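Local structure of alpha-amylase (Eisenia fetida, 6M4K) at residues E33-A38 with N92-Y97; V18-F23 with H40-V45; V47-E52 with Y99-L104; S9-P14 with W224-R229. The protein probably hydrolyses internal alpha-1,4-glucosidic linkages in starch-like polysaccharides, as a glycoside hydrolase family 13 enzyme with bound calcium. All blocks are in the same frame, centred on the assembly; numbering follows the deposited sequence.

Contact 1: residues E33-A38 with N92-Y97; sequences ECQWLA and NNLGVY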
# COMPACT_ATOMS: atom_id res chain seq x y z
N GLU A 33 -14.87 -1.61 9.89
CA GLU A 33 -14.68 -1.47 8.46
C GLU A 33 -14.61 -2.82 7.75
O GLU A 33 -14.92 -2.90 6.56
CB GLU A 33 -13.42 -0.66 8.18
CG GLU A 33 -13.33 -0.14 6.75
CD GLU A 33 -14.33 0.97 6.46
OE1 GLU A 33 -15.11 1.36 7.36
OE2 GLU A 33 -14.33 1.46 5.31
N CYS A 34 -14.21 -3.88 8.45
CA CYS A 34 -14.09 -5.18 7.80
C CYS A 34 -15.41 -5.65 7.19
O CYS A 34 -15.39 -6.32 6.16
CB CYS A 34 -13.46 -6.21 8.74
SG CYS A 34 -11.67 -5.98 8.82
N GLN A 35 -16.55 -5.27 7.78
CA GLN A 35 -17.83 -5.63 7.17
C GLN A 35 -17.99 -4.94 5.82
O GLN A 35 -18.38 -5.58 4.83
CB GLN A 35 -18.99 -5.27 8.10
CG GLN A 35 -20.34 -5.72 7.56
CD GLN A 35 -20.43 -7.23 7.44
OE1 GLN A 35 -20.58 -7.93 8.44
NE2 GLN A 35 -20.34 -7.74 6.22
N TRP A 36 -17.73 -3.63 5.77
CA TRP A 36 -17.80 -2.90 4.52
C TRP A 36 -16.83 -3.47 3.49
O TRP A 36 -17.18 -3.66 2.32
CB TRP A 36 -17.53 -1.40 4.78
CG TRP A 36 -17.84 -0.54 3.58
CD1 TRP A 36 -19.00 0.16 3.36
CD2 TRP A 36 -17.01 -0.33 2.43
NE1 TRP A 36 -18.93 0.81 2.15
CE2 TRP A 36 -17.72 0.52 1.55
CE3 TRP A 36 -15.73 -0.76 2.06
CZ2 TRP A 36 -17.20 0.94 0.32
CZ3 TRP A 36 -15.22 -0.35 0.84
CH2 TRP A 36 -15.95 0.49 -0.02
N LEU A 37 -15.60 -3.74 3.93
CA LEU A 37 -14.59 -4.29 3.03
C LEU A 37 -15.01 -5.65 2.49
O LEU A 37 -14.83 -5.91 1.29
CB LEU A 37 -13.26 -4.40 3.76
CG LEU A 37 -12.62 -3.05 4.07
CD1 LEU A 37 -11.55 -3.20 5.14
CD2 LEU A 37 -12.03 -2.43 2.82
N ALA A 38 -15.55 -6.52 3.34
CA ALA A 38 -16.03 -7.82 2.87
C ALA A 38 -17.15 -7.65 1.85
O ALA A 38 -17.16 -8.31 0.81
CB ALA A 38 -16.48 -8.67 4.06
N ASN A 92 -10.92 -11.61 10.44
CA ASN A 92 -10.70 -12.96 9.93
C ASN A 92 -12.00 -13.72 9.76
O ASN A 92 -12.18 -14.43 8.76
CB ASN A 92 -9.77 -13.73 10.86
CG ASN A 92 -8.33 -13.31 10.74
OD1 ASN A 92 -8.01 -12.35 10.03
ND2 ASN A 92 -7.44 -14.02 11.43
N ASN A 93 -12.93 -13.59 10.72
CA ASN A 93 -14.21 -14.28 10.59
C ASN A 93 -15.01 -13.79 9.39
O ASN A 93 -15.83 -14.53 8.86
CB ASN A 93 -15.04 -14.14 11.87
CG ASN A 93 -14.51 -15.00 13.00
OD1 ASN A 93 -13.77 -15.95 12.77
ND2 ASN A 93 -14.89 -14.67 14.23
N LEU A 94 -14.79 -12.54 8.98
CA LEU A 94 -15.43 -11.99 7.78
C LEU A 94 -14.65 -12.26 6.51
O LEU A 94 -15.10 -11.85 5.43
CB LEU A 94 -15.62 -10.48 7.93
CG LEU A 94 -16.73 -10.09 8.90
CD1 LEU A 94 -16.58 -8.64 9.30
CD2 LEU A 94 -18.08 -10.31 8.23
N GLY A 95 -13.49 -12.91 6.59
CA GLY A 95 -12.69 -13.16 5.42
C GLY A 95 -11.94 -11.95 4.90
O GLY A 95 -11.69 -11.86 3.69
N VAL A 96 -11.59 -11.02 5.78
CA VAL A 96 -10.78 -9.85 5.45
C VAL A 96 -9.57 -9.90 6.37
O VAL A 96 -9.72 -9.80 7.59
CB VAL A 96 -11.57 -8.55 5.63
CG1 VAL A 96 -10.69 -7.35 5.32
CG2 VAL A 96 -12.80 -8.54 4.72
N TYR A 97 -8.39 -10.09 5.80
CA TYR A 97 -7.22 -10.44 6.60
C TYR A 97 -6.38 -9.21 6.97
O TYR A 97 -6.57 -8.11 6.44
CB TYR A 97 -6.42 -11.54 5.90
CG TYR A 97 -7.32 -12.74 5.67
CD1 TYR A 97 -8.02 -13.32 6.73
CD2 TYR A 97 -7.55 -13.23 4.40
CE1 TYR A 97 -8.87 -14.38 6.54
CE2 TYR A 97 -8.41 -14.32 4.19
CZ TYR A 97 -9.05 -14.88 5.27
OH TYR A 97 -9.91 -15.94 5.06
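V96 sets its methyls on C34 and A38, and L94 lays CD1 against C34, on one flank of residues 33-38 of helix 27-39; apolar packing makes most of the contact. V96 divides its branches: CG1, anti to the backbone N (chi1 178°), reaches SG of C34 at 3.9 Å, while CG2 lies 3.7 Å from CB of A38. Two residues earlier, L94 rests CD1 4.0 Å from CB of C34.

Next come apolar atoms laid on polar ones. L94 CD2 meets OE1 of Q35 at 3.5 Å; the two side chains cross at about a right angle, and the glutamine bends at chi2 (63°). V96 CG2 also covers N of A38 and O of C34, which are already joined in the helix at 2.8 Å, so the methyl shields a bond that is already made. L94 O, beside CB of A38, is bonded by R16.

The covalent tie is the disulfide from C34 to C91. G95, in a Schellman motif with positive phi, turns the chain out of helix 81-93 and brings V96 inward. Helices 27-39 and 81-93 thus sit side by side outside the barrel, with V45 of strand 44-47 beneath, touching both L37 and V96.

Contact 2: residues V18-F23 with H40-V45; sequences VIVHLF and HNYCGV
V18 and C43 begin the pairing: N of C43 donates to O of V18 at 2.8 Å, fairly straight at 161°. Two residues further on, N of V20 donates to O of G44 at 3.0 Å, more bent at 147°. G44 O also takes a CA-H contact from I19, and V20 O has one from CA of V45 at 3.2 Å. V20 and L22 continue the ladder through backbone bonds to Q46.

N of V18 is satisfied by a water at 2.8 Å, which in turn donates to O of N41; that carbonyl is also held by N399. N of G44 is the exception, buried here without a partner.

Beside these bonds the Y42 ring packs on V18 and V20. V18 O comes to its edge, near the ring plane, and V20 CG2 approaches CD1 obliquely at 3.4 Å; the phenol OH makes a weak hydrogen bond to O of H386. On the same face as V20, CG1 of V45 packs on CD1 of L22 at 3.7 Å. Two neighbouring parallel strands joined through helix 27-39 form a beta-alpha-beta unit, the first of this TIM barrel.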
# COMPACT_ATOMS: atom_id res chain seq x y z
N VAL A 18 -7.70 -7.35 -3.66
CA VAL A 18 -7.06 -6.05 -3.42
C VAL A 18 -6.99 -5.78 -1.93
O VAL A 18 -7.92 -6.11 -1.18
CB VAL A 18 -7.87 -4.96 -4.16
CG1 VAL A 18 -7.35 -3.57 -3.84
CG2 VAL A 18 -7.84 -5.20 -5.66
N ILE A 19 -5.90 -5.17 -1.48
CA ILE A 19 -5.77 -4.82 -0.07
C ILE A 19 -5.74 -3.30 0.09
O ILE A 19 -5.55 -2.54 -0.87
CB ILE A 19 -4.57 -5.51 0.59
CG1 ILE A 19 -3.27 -5.02 -0.04
CG2 ILE A 19 -4.70 -7.04 0.45
CD1 ILE A 19 -2.03 -5.47 0.72
N VAL A 20 -5.98 -2.84 1.32
CA VAL A 20 -6.12 -1.42 1.63
C VAL A 20 -5.24 -1.08 2.82
O VAL A 20 -5.27 -1.78 3.84
CB VAL A 20 -7.58 -1.04 1.94
CG1 VAL A 20 -7.69 0.45 2.28
CG2 VAL A 20 -8.49 -1.41 0.80
N HIS A 21 -4.51 0.03 2.74
CA HIS A 21 -3.75 0.52 3.88
C HIS A 21 -4.63 1.50 4.65
O HIS A 21 -4.85 2.63 4.20
CB HIS A 21 -2.49 1.23 3.41
CG HIS A 21 -1.60 1.67 4.53
ND1 HIS A 21 -0.58 2.57 4.34
CD2 HIS A 21 -1.56 1.30 5.83
CE1 HIS A 21 0.05 2.75 5.48
NE2 HIS A 21 -0.52 1.99 6.40
N LEU A 22 -5.16 1.06 5.79
CA LEU A 22 -5.99 1.93 6.63
C LEU A 22 -5.06 2.69 7.59
O LEU A 22 -4.93 2.38 8.77
CB LEU A 22 -7.08 1.13 7.33
CG LEU A 22 -8.12 0.49 6.40
CD1 LEU A 22 -9.14 -0.30 7.21
CD2 LEU A 22 -8.83 1.54 5.56
N PHE A 23 -4.39 3.69 7.02
CA PHE A 23 -3.27 4.38 7.67
C PHE A 23 -3.75 5.13 8.91
O PHE A 23 -4.63 6.00 8.83
CB PHE A 23 -2.68 5.34 6.63
CG PHE A 23 -1.57 6.22 7.13
CD1 PHE A 23 -0.43 5.69 7.73
CD2 PHE A 23 -1.63 7.60 6.93
CE1 PHE A 23 0.62 6.52 8.15
CE2 PHE A 23 -0.59 8.43 7.35
CZ PHE A 23 0.52 7.89 7.96
N HIS A 40 -17.61 -5.36 -0.19
CA HIS A 40 -17.05 -4.84 -1.42
C HIS A 40 -15.91 -5.69 -1.94
O HIS A 40 -15.22 -5.30 -2.90
CB HIS A 40 -16.65 -3.38 -1.25
CG HIS A 40 -17.83 -2.49 -1.05
ND1 HIS A 40 -18.48 -2.37 0.16
CD2 HIS A 40 -18.53 -1.73 -1.93
CE1 HIS A 40 -19.51 -1.56 0.03
NE2 HIS A 40 -19.57 -1.15 -1.23
N ASN A 41 -15.70 -6.86 -1.35
CA ASN A 41 -14.79 -7.87 -1.88
C ASN A 41 -13.35 -7.37 -1.98
O ASN A 41 -12.63 -7.67 -2.94
CB ASN A 41 -15.33 -8.50 -3.16
CG ASN A 41 -16.50 -9.40 -2.86
OD1 ASN A 41 -16.36 -10.34 -2.09
ND2 ASN A 41 -17.66 -9.07 -3.38
N TYR A 42 -12.92 -6.64 -0.96
CA TYR A 42 -11.51 -6.44 -0.70
C TYR A 42 -10.99 -7.63 0.11
O TYR A 42 -11.73 -8.24 0.89
CB TYR A 42 -11.31 -5.17 0.12
CG TYR A 42 -11.48 -3.87 -0.64
CD1 TYR A 42 -10.40 -3.27 -1.27
CD2 TYR A 42 -12.71 -3.22 -0.70
CE1 TYR A 42 -10.51 -2.05 -1.92
CE2 TYR A 42 -12.84 -1.99 -1.36
CZ TYR A 42 -11.73 -1.43 -1.97
OH TYR A 42 -11.82 -0.21 -2.62
N CYS A 43 -9.70 -7.95 -0.06
CA CYS A 43 -9.14 -9.13 0.60
C CYS A 43 -8.57 -8.87 1.98
O CYS A 43 -8.54 -9.80 2.80
CB CYS A 43 -8.02 -9.72 -0.26
SG CYS A 43 -7.06 -11.08 0.54
N GLY A 44 -8.07 -7.67 2.26
CA GLY A 44 -7.35 -7.49 3.51
C GLY A 44 -6.91 -6.06 3.71
O GLY A 44 -7.08 -5.20 2.84
N VAL A 45 -6.29 -5.84 4.87
CA VAL A 45 -5.97 -4.51 5.39
C VAL A 45 -4.55 -4.51 5.91
O VAL A 45 -4.19 -5.37 6.72
CB VAL A 45 -6.91 -4.13 6.55
CG1 VAL A 45 -6.47 -2.81 7.19
CG2 VAL A 45 -8.32 -4.03 6.06
O HOH W 1 -10.40 -7.48 -4.52

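Contact 3: residues V47-E52 with Y99-L104; sequences VSPPNE and YVDGVL
D101 lies alongside P49, the two side chains pointing the same way, and its atoms can be followed outward one at a time. CB sits 3.1 Å from O of V47 and also faces CD of P49. With CG anti to the backbone N (chi1 -164°), the carboxylate carbon runs along the proline ring, near its CG and CD. At the tip the oxygens part company. OD2 is 3.7 Å from CD of P49, but its polar partners are the hydroxyl of Y67 and a water at 2.6 Å, which gives a second, weak hydrogen bond to O of V47. OD1 pairs with R198 in a salt bridge.

The two backbones are bonded as parallel strands: N of V47 donates to O of Y99 at 2.9 Å, and N of D101 donates back to O of V47 at 3.1 Å. Beyond this bridge the prolines take over. CD of P50 lies 3.5 Å from CG1 of V100, and CG of P49 meets CG2 of V103 at 3.8 Å. A second water ties the ends together, donating to OD1 of N51 and to O of D101 while accepting from N of V103.

D101 opens the family 13 signature sequence on strand 97-102, which runs on to the calcium ligand N105. Its carboxylate is gripped at both oxygens while proline carbons pack along one flank, so its rotation should be well fixed. The prolines have no N-H to give, and beyond V47 a water and a CA-H contact (P49 CA to D101 O, 3.4 Å) replace strand bonds.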
# COMPACT_ATOMS: atom_id res chain seq x y z
N VAL A 47 -2.28 -2.65 8.45
CA VAL A 47 -2.49 -1.84 9.65
C VAL A 47 -1.19 -1.17 10.06
O VAL A 47 -0.09 -1.71 9.87
CB VAL A 47 -3.08 -2.68 10.80
CG1 VAL A 47 -4.38 -3.33 10.38
CG2 VAL A 47 -2.07 -3.72 11.32
N SER A 48 -1.31 0.02 10.66
CA SER A 48 -0.15 0.77 11.12
C SER A 48 0.58 -0.01 12.22
O SER A 48 0.00 -0.89 12.86
CB SER A 48 -0.62 2.13 11.67
OG SER A 48 -0.96 3.02 10.62
N PRO A 49 1.87 0.29 12.45
CA PRO A 49 2.65 -0.50 13.42
C PRO A 49 1.92 -0.63 14.74
O PRO A 49 1.53 0.37 15.35
CB PRO A 49 3.96 0.31 13.56
CG PRO A 49 4.12 0.94 12.19
CD PRO A 49 2.71 1.30 11.77
N PRO A 50 1.67 -1.87 15.20
CA PRO A 50 0.80 -2.08 16.36
C PRO A 50 1.58 -2.31 17.65
O PRO A 50 0.97 -2.45 18.71
CB PRO A 50 0.04 -3.34 15.97
CG PRO A 50 1.08 -4.13 15.22
CD PRO A 50 1.83 -3.11 14.41
N ASN A 51 2.91 -2.42 17.56
CA ASN A 51 3.74 -2.62 18.73
C ASN A 51 3.92 -1.29 19.47
O ASN A 51 3.57 -0.21 18.97
CB ASN A 51 5.10 -3.15 18.32
CG ASN A 51 5.82 -2.19 17.42
OD1 ASN A 51 5.41 -1.99 16.28
ND2 ASN A 51 6.86 -1.56 17.93
N GLU A 52 4.51 -1.37 20.66
CA GLU A 52 4.80 -0.17 21.43
C GLU A 52 5.80 0.70 20.69
O GLU A 52 6.91 0.26 20.37
CB GLU A 52 5.35 -0.53 22.80
CG GLU A 52 5.65 0.73 23.60
CD GLU A 52 6.12 0.47 25.01
OE1 GLU A 52 6.66 -0.62 25.31
OE2 GLU A 52 5.97 1.40 25.83
N TYR A 99 -2.57 -7.50 7.68
CA TYR A 99 -1.13 -7.47 7.47
C TYR A 99 -0.54 -6.38 8.35
O TYR A 99 -0.96 -5.22 8.27
CB TYR A 99 -0.81 -7.21 5.99
CG TYR A 99 -1.61 -8.11 5.10
CD1 TYR A 99 -1.36 -9.48 5.06
CD2 TYR A 99 -2.70 -7.63 4.38
CE1 TYR A 99 -2.14 -10.32 4.27
CE2 TYR A 99 -3.48 -8.46 3.60
CZ TYR A 99 -3.19 -9.81 3.55
OH TYR A 99 -3.97 -10.64 2.77
N VAL A 100 0.39 -6.75 9.19
CA VAL A 100 0.98 -5.84 10.16
C VAL A 100 2.17 -5.13 9.54
O VAL A 100 3.05 -5.75 8.95
CB VAL A 100 1.38 -6.60 11.43
CG1 VAL A 100 2.40 -5.81 12.24
CG2 VAL A 100 0.14 -6.90 12.26
N ASP A 101 2.22 -3.80 9.70
CA ASP A 101 3.39 -3.00 9.37
C ASP A 101 4.46 -3.29 10.43
O ASP A 101 4.38 -2.82 11.57
CB ASP A 101 2.97 -1.54 9.35
CG ASP A 101 3.95 -0.62 8.67
OD1 ASP A 101 5.15 -0.91 8.64
OD2 ASP A 101 3.49 0.46 8.20
N GLY A 102 5.45 -4.11 10.07
CA GLY A 102 6.42 -4.62 11.00
C GLY A 102 7.72 -3.85 10.87
O GLY A 102 8.30 -3.79 9.78
N VAL A 103 8.17 -3.26 11.97
CA VAL A 103 9.30 -2.35 11.97
C VAL A 103 10.45 -3.05 12.69
O VAL A 103 10.51 -3.05 13.93
CB VAL A 103 8.94 -1.01 12.62
CG1 VAL A 103 10.11 -0.04 12.50
CG2 VAL A 103 7.69 -0.43 11.97
N LEU A 104 11.36 -3.65 11.92
CA LEU A 104 12.41 -4.51 12.46
C LEU A 104 13.82 -3.97 12.29
O LEU A 104 14.76 -4.53 12.88
CB LEU A 104 12.33 -5.91 11.82
CG LEU A 104 10.99 -6.62 11.94
CD1 LEU A 104 11.08 -8.00 11.29
CD2 LEU A 104 10.50 -6.75 13.38
O HOH W 2 0.92 0.43 7.73
O HOH W 3 5.96 -3.26 13.87

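Contact 4: residues S9-P14 with W224-R229; sequences SYYCQP and WFPAGR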
# COMPACT_ATOMS: atom_id res chain seq x y z
N SER A 9 3.39 -15.61 -1.26
CA SER A 9 2.02 -15.98 -1.59
C SER A 9 1.09 -15.51 -0.48
O SER A 9 1.39 -15.65 0.71
CB SER A 9 1.89 -17.49 -1.79
OG SER A 9 2.08 -18.19 -0.57
N TYR A 10 -0.03 -14.92 -0.87
CA TYR A 10 -1.04 -14.46 0.07
C TYR A 10 -2.29 -15.31 -0.09
O TYR A 10 -2.42 -16.09 -1.03
CB TYR A 10 -1.33 -12.97 -0.12
CG TYR A 10 -1.75 -12.58 -1.52
CD1 TYR A 10 -0.81 -12.31 -2.50
CD2 TYR A 10 -3.08 -12.49 -1.85
CE1 TYR A 10 -1.18 -11.94 -3.77
CE2 TYR A 10 -3.47 -12.12 -3.12
CZ TYR A 10 -2.52 -11.86 -4.08
OH TYR A 10 -2.90 -11.49 -5.34
N TYR A 11 -3.19 -15.16 0.86
CA TYR A 11 -4.38 -16.00 0.95
C TYR A 11 -5.60 -15.10 1.03
O TYR A 11 -5.71 -14.26 1.93
CB TYR A 11 -4.31 -16.89 2.19
CG TYR A 11 -5.51 -17.78 2.34
CD1 TYR A 11 -5.64 -18.91 1.53
CD2 TYR A 11 -6.51 -17.51 3.26
CE1 TYR A 11 -6.74 -19.73 1.64
CE2 TYR A 11 -7.62 -18.34 3.37
CZ TYR A 11 -7.71 -19.46 2.56
OH TYR A 11 -8.80 -20.30 2.66
N CYS A 12 -6.54 -15.29 0.11
CA CYS A 12 -7.76 -14.50 0.08
C CYS A 12 -8.96 -15.41 -0.09
O CYS A 12 -8.85 -16.51 -0.66
CB CYS A 12 -7.75 -13.52 -1.11
SG CYS A 12 -6.49 -12.24 -1.03
N GLN A 13 -10.11 -14.94 0.37
CA GLN A 13 -11.36 -15.61 0.08
C GLN A 13 -11.63 -15.53 -1.42
O GLN A 13 -11.13 -14.64 -2.11
CB GLN A 13 -12.50 -14.92 0.82
CG GLN A 13 -12.47 -15.12 2.32
CD GLN A 13 -12.81 -16.54 2.72
OE1 GLN A 13 -12.09 -17.16 3.52
NE2 GLN A 13 -13.89 -17.08 2.18
N PRO A 14 -12.42 -16.46 -1.96
CA PRO A 14 -12.77 -16.39 -3.38
C PRO A 14 -13.37 -15.04 -3.73
O PRO A 14 -14.16 -14.48 -2.98
CB PRO A 14 -13.80 -17.52 -3.54
CG PRO A 14 -13.45 -18.50 -2.47
CD PRO A 14 -12.98 -17.66 -1.31
N TRP A 224 -8.34 -20.22 10.75
CA TRP A 224 -8.82 -19.53 9.56
C TRP A 224 -8.08 -19.92 8.29
O TRP A 224 -8.65 -19.89 7.20
CB TRP A 224 -8.68 -18.01 9.73
CG TRP A 224 -9.45 -17.43 10.87
CD1 TRP A 224 -10.78 -17.13 10.89
CD2 TRP A 224 -8.92 -17.04 12.14
NE1 TRP A 224 -11.11 -16.59 12.11
CE2 TRP A 224 -9.99 -16.52 12.89
CE3 TRP A 224 -7.65 -17.09 12.72
CZ2 TRP A 224 -9.82 -16.05 14.20
CZ3 TRP A 224 -7.48 -16.62 14.01
CH2 TRP A 224 -8.56 -16.11 14.73
N PHE A 225 -6.80 -20.23 8.42
CA PHE A 225 -5.93 -20.38 7.26
C PHE A 225 -5.63 -21.84 6.98
O PHE A 225 -5.68 -22.67 7.89
CB PHE A 225 -4.63 -19.60 7.48
CG PHE A 225 -4.86 -18.14 7.72
CD1 PHE A 225 -5.25 -17.32 6.68
CD2 PHE A 225 -4.74 -17.59 8.98
CE1 PHE A 225 -5.50 -15.96 6.89
CE2 PHE A 225 -4.99 -16.24 9.20
CZ PHE A 225 -5.37 -15.43 8.15
N PRO A 226 -5.32 -22.19 5.74
CA PRO A 226 -5.02 -23.59 5.43
C PRO A 226 -3.79 -24.06 6.18
O PRO A 226 -2.87 -23.29 6.46
CB PRO A 226 -4.76 -23.57 3.92
CG PRO A 226 -5.44 -22.33 3.41
CD PRO A 226 -5.32 -21.34 4.53
N ALA A 227 -3.79 -25.34 6.54
CA ALA A 227 -2.63 -25.92 7.18
C ALA A 227 -1.42 -25.84 6.26
O ALA A 227 -1.54 -25.91 5.03
CB ALA A 227 -2.89 -27.37 7.58
N GLY A 228 -0.25 -25.64 6.85
CA GLY A 228 0.99 -25.62 6.10
C GLY A 228 1.22 -24.39 5.25
O GLY A 228 1.91 -24.47 4.23
N ARG A 229 0.69 -23.24 5.66
CA ARG A 229 0.79 -22.01 4.90
C ARG A 229 1.69 -21.02 5.62
O ARG A 229 1.49 -20.74 6.81
CB ARG A 229 -0.60 -21.40 4.71
CG ARG A 229 -0.66 -20.34 3.65
CD ARG A 229 -0.33 -20.95 2.30
NE ARG A 229 -0.19 -19.92 1.29
CZ ARG A 229 -1.14 -19.62 0.41
NH1 ARG A 229 -2.28 -20.30 0.41
NH2 ARG A 229 -0.93 -18.66 -0.48
O HOH W 4 2.38 -19.57 2.12
O HOH W 5 -3.78 -18.99 -1.56
O HOH W 6 -8.68 -21.74 5.34
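Y11 lays one face of its ring on P226, whose CD stands 3.7 Å from the ring centroid and only 15° off the normal, a CH-pi contact. The proline CG slides toward the rim, 3.4 Å from CE1 of the tyrosine. On the CD2 side, Y11 meets F225: its CD2 lies 3.6 Å from CD1 of the phenylalanine, at the edge of that ring, with the ring planes 77° apart. The extended chi1 of Y11 (-180°) carries the ring across to this pair. A water links its OH to O of W224.

R229, the second large contributor, stands its guanidinium nearly upright to the tyrosine ring; CB of Y11 lies over one of its faces. NH2 gives a weak, doubtful hydrogen bond to OG of S9 at 3.0 Å, since both residues have a second conformer. Two waters lie near the guanidinium plane: one accepts from NE at 2.7 Å and also bonds S9 OG, the other accepts from NH1 at 2.8 Å and donates to O of Y10.

Water thus carries much of the arginine's tie to the N-terminal loop. The polar end of this surface contact is probably adaptable, the proline–tyrosine packing probably steadier.

Overall arrangement
From the N terminus, S9-P14 opens the widest loop, closed at W224-R229 by contact 4; the other three contacts all fall within it. V18-F23 then starts contact 2, and before H40-V45 closes it, E33-A38 has begun contact 1, so these two cross. V47-E52 opens contact 3 after contact 2 is complete; N92-Y97 closes contact 1 and Y99-L104 closes contact 3, a second crossing. Contacts 2 and 3 join strand 19-22 to 44-47, and 44-47 to 97-102, while contact 1 lays the following helices together outside. The disulfide C12–C43 fastens the N-terminal loop of contact 4 to contact 2, and a hydrogen bond from W224 NE1 to N93 OD1 joins contact 4 to contact 1.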